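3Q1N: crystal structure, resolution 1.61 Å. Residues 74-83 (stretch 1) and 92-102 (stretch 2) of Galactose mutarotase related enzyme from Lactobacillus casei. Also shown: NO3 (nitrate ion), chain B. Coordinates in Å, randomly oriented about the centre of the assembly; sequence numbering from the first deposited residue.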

# COMPACT_ATOMS: atom_id res chain seq x y z
N GLY A 74 3.02 9.39 5.49
CA GLY A 74 3.67 10.29 4.54
C GLY A 74 2.77 11.49 4.23
O GLY A 74 1.98 11.92 5.08
N PHE A 75 2.97 12.08 3.07
CA PHE A 75 2.21 13.26 2.68
C PHE A 75 1.73 13.34 1.23
O PHE A 75 0.95 14.24 0.90
N ALA A 76 2.11 12.39 0.38
CA ALA A 76 1.65 12.41 -1.03
C ALA A 76 0.11 12.34 -1.08
O ALA A 76 -0.52 12.90 -1.96
N ARG A 77 -0.48 11.59 -0.16
CA ARG A 77 -1.90 11.37 -0.10
C ARG A 77 -2.62 12.67 0.22
O ARG A 77 -3.84 12.77 0.04
N ASP A 78 -1.89 13.67 0.73
CA ASP A 78 -2.53 14.94 1.16
C ASP A 78 -2.65 16.05 0.12
O ASP A 78 -3.30 17.06 0.39
N TYR A 79 -1.99 15.86 -1.03
CA TYR A 79 -1.96 16.88 -2.08
C TYR A 79 -2.39 16.33 -3.44
O TYR A 79 -2.41 15.11 -3.68
N ASP A 80 -2.86 17.23 -4.31
CA ASP A 80 -3.34 16.83 -5.62
C ASP A 80 -2.18 16.39 -6.50
O ASP A 80 -1.01 16.73 -6.25
N PHE A 81 -2.52 15.57 -7.48
CA PHE A 81 -1.63 15.21 -8.59
C PHE A 81 -2.21 15.80 -9.86
O PHE A 81 -3.45 15.87 -10.02
N ASP A 82 -1.35 16.26 -10.76
CA ASP A 82 -1.77 16.73 -12.07
C ASP A 82 -2.06 15.56 -13.00
O ASP A 82 -1.38 14.55 -12.94
N VAL A 83 -3.04 15.73 -13.89
CA VAL A 83 -3.45 14.67 -14.83
C VAL A 83 -2.80 14.89 -16.22
O VAL A 83 -2.70 16.02 -16.73
N THR A 92 -2.32 9.20 -16.27
CA THR A 92 -1.09 9.43 -15.51
C THR A 92 -1.30 10.62 -14.58
O THR A 92 -1.90 11.65 -14.97
N PHE A 93 -0.88 10.43 -13.32
CA PHE A 93 -0.94 11.45 -12.29
C PHE A 93 0.46 11.81 -11.82
O PHE A 93 1.27 10.93 -11.57
N THR A 94 0.75 13.09 -11.64
CA THR A 94 2.07 13.52 -11.28
C THR A 94 2.02 14.57 -10.18
O THR A 94 1.28 15.53 -10.26
N GLN A 95 2.80 14.32 -9.13
CA GLN A 95 2.97 15.28 -8.01
C GLN A 95 4.44 15.69 -7.89
O GLN A 95 5.35 14.89 -8.06
N HIS A 96 4.66 16.94 -7.52
CA HIS A 96 5.96 17.47 -7.16
C HIS A 96 5.86 18.05 -5.75
O HIS A 96 4.75 18.20 -5.18
N GLN A 97 7.01 18.38 -5.17
CA GLN A 97 7.08 19.05 -3.90
C GLN A 97 6.34 20.39 -3.91
O GLN A 97 6.11 20.99 -4.96
N ASN A 98 6.04 20.86 -2.71
CA ASN A 98 5.48 22.18 -2.51
C ASN A 98 6.08 22.79 -1.23
O ASN A 98 6.83 22.12 -0.50
N ALA A 99 5.78 24.05 -0.94
CA ALA A 99 6.33 24.72 0.23
C ALA A 99 6.07 24.01 1.56
O ALA A 99 6.92 24.02 2.44
N GLU A 100 4.92 23.32 1.65
CA GLU A 100 4.56 22.57 2.83
C GLU A 100 5.37 21.26 2.94
O GLU A 100 5.91 20.95 3.97
N THR A 101 5.46 20.51 1.85
CA THR A 101 6.22 19.25 1.86
C THR A 101 7.68 19.54 2.15
O THR A 101 8.36 18.76 2.81
N LEU A 102 8.21 20.66 1.61
CA LEU A 102 9.63 20.99 1.84
C LEU A 102 9.99 21.20 3.32
O LEU A 102 11.14 20.96 3.71

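The two stretches are tied first by an antiparallel backbone pair: Asp82 N donates to Thr94 O (2.8 Å), and Thr94 N returns a bond to Asp82 O (2.9 Å). A water reinforces this pair, donating to Asp82 O (2.8 Å), and is hydrogen-bonded to Thr94 OG1 (2.7 Å); Thr94 is in the m rotamer.

Gln95 makes the principal side-chain link. Extended (chi1 t, chi2 t) toward stretch 1, it carries its amide to the backbone of stretch 1, where Gln95 NE2 donates to Ala76 O (3.1 Å) and, weakly, to Asp80 O (3.5 Å). Beyond the strands, Asn98 (p) caps the following helix: Asn98 OD1 accepts from Thr101 N (3.0 Å) and weakly from Glu100 N (2.9 Å). Outside this interface, Arg77 points away, and Arg77 NH1 makes a weak hydrogen bond to nitrate O1 (2.7 Å).

In the packing, Gln95 CB lies over the face of the Phe81 ring, 3.6 Å from its centroid. Phe81 (m) also meets Phe93 (m) through their CB atoms (3.6 Å), and Val83 (t) extends this apolar side, with Val83 CG2 3.7 Å from Phe93 CE1. Asn98 ND2 lies over one face of the Tyr79 (m) ring, 3.5 Å from Tyr79 CG. Thr101 (p) touches two aromatics: Thr101 CG2 lies 3.6 Å from Tyr79 CE2 and 3.6 Å from CD1 of Phe75 (p).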

# COMPACT_ATOMS: atom_id res chain seq x y z
CB PHE A 75 2.99 14.54 3.03
CG PHE A 75 4.33 14.63 2.41
CD1 PHE A 75 4.47 14.75 1.06
CD2 PHE A 75 5.50 14.61 3.21
CE1 PHE A 75 5.71 14.82 0.49
CE2 PHE A 75 6.75 14.71 2.62
CZ PHE A 75 6.85 14.81 1.25
CB ALA A 76 2.28 11.26 -1.83
CB ARG A 77 -2.23 10.28 0.97
CG ARG A 77 -1.92 10.68 2.41
CD ARG A 77 -2.44 9.65 3.45
NE ARG A 77 -2.73 10.32 4.70
CZ ARG A 77 -3.47 9.85 5.70
NH1 ARG A 77 -4.02 8.64 5.67
NH2 ARG A 77 -3.66 10.61 6.78
CB ASP A 78 -1.75 15.51 2.35
CG ASP A 78 -1.83 14.61 3.56
OD1 ASP A 78 -2.96 14.15 3.86
OD2 ASP A 78 -0.78 14.39 4.20
CB TYR A 79 -0.57 17.53 -2.18
CG TYR A 79 -0.11 18.12 -0.86
CD1 TYR A 79 -0.65 19.30 -0.40
CD2 TYR A 79 0.79 17.43 -0.04
CE1 TYR A 79 -0.29 19.81 0.82
CE2 TYR A 79 1.15 17.92 1.20
CZ TYR A 79 0.64 19.10 1.63
OH TYR A 79 1.02 19.59 2.88
CB ASP A 80 -4.06 17.99 -6.32
CG ASP A 80 -5.45 18.27 -5.77
OD1 ASP A 80 -5.96 17.52 -4.91
OD2 ASP A 80 -6.04 19.31 -6.17
CB PHE A 81 -1.56 13.68 -8.77
CG PHE A 81 -0.74 12.93 -7.76
CD1 PHE A 81 -1.09 12.91 -6.39
CD2 PHE A 81 0.30 12.10 -8.19
CE1 PHE A 81 -0.31 12.14 -5.48
CE2 PHE A 81 1.04 11.32 -7.30
CZ PHE A 81 0.72 11.31 -5.95
CB ASP A 82 -0.67 17.58 -12.71
CG ASP A 82 -0.46 18.90 -12.01
OD1 ASP A 82 -1.39 19.39 -11.34
OD2 ASP A 82 0.64 19.42 -12.16
CB VAL A 83 -4.98 14.69 -14.98
CG1 VAL A 83 -5.46 13.65 -16.08
CG2 VAL A 83 -5.62 14.42 -13.63
CB THR A 92 0.16 9.65 -16.42
OG1 THR A 92 0.42 8.47 -17.19
CG2 THR A 92 1.41 9.97 -15.62
CB PHE A 93 -1.70 10.90 -11.07
CG PHE A 93 -3.17 10.72 -11.29
CD1 PHE A 93 -4.05 11.76 -11.09
CD2 PHE A 93 -3.69 9.48 -11.65
CE1 PHE A 93 -5.44 11.62 -11.24
CE2 PHE A 93 -5.08 9.30 -11.83
CZ PHE A 93 -5.97 10.37 -11.64
CB THR A 94 2.82 14.14 -12.50
OG1 THR A 94 2.84 13.20 -13.59
CG2 THR A 94 4.31 14.45 -12.13
CB GLN A 95 2.50 14.63 -6.73
CG GLN A 95 2.50 15.58 -5.54
CD GLN A 95 2.09 14.87 -4.27
OE1 GLN A 95 2.98 14.36 -3.55
NE2 GLN A 95 0.79 14.82 -3.97
CB HIS A 96 6.32 18.62 -8.13
CG HIS A 96 6.46 18.21 -9.56
ND1 HIS A 96 7.65 17.74 -10.09
CD2 HIS A 96 5.57 18.21 -10.58
CE1 HIS A 96 7.48 17.47 -11.39
NE2 HIS A 96 6.22 17.70 -11.70
CB GLN A 97 8.55 19.28 -3.50
CG GLN A 97 9.28 20.42 -4.21
CD GLN A 97 9.47 20.26 -5.70
OE1 GLN A 97 9.59 19.15 -6.20
NE2 GLN A 97 9.60 21.38 -6.41
CB ASN A 98 3.95 22.11 -2.55
CG ASN A 98 3.36 21.31 -1.42
OD1 ASN A 98 3.60 21.58 -0.29
ND2 ASN A 98 2.51 20.31 -1.76
CB ALA A 99 5.82 26.21 0.29
CB GLU A 100 3.03 22.30 2.87
CG GLU A 100 2.11 23.51 2.42
CD GLU A 100 2.18 24.71 3.36
OE1 GLU A 100 2.75 24.53 4.45
OE2 GLU A 100 1.63 25.81 3.01
CB THR A 101 6.06 18.44 0.59
OG1 THR A 101 6.78 19.03 -0.50
CG2 THR A 101 4.55 18.24 0.20
CB LEU A 102 10.05 22.21 1.03
CG LEU A 102 10.14 21.98 -0.46
CD1 LEU A 102 10.22 23.33 -1.18
CD2 LEU A 102 11.34 21.06 -0.80
N NO3 B . -3.66 5.63 4.99
O1 NO3 B . -3.08 6.57 4.16
O2 NO3 B . -3.26 4.32 5.00
O3 NO3 B . -4.65 5.99 5.85
O HOH W 1 0.52 13.83 -14.92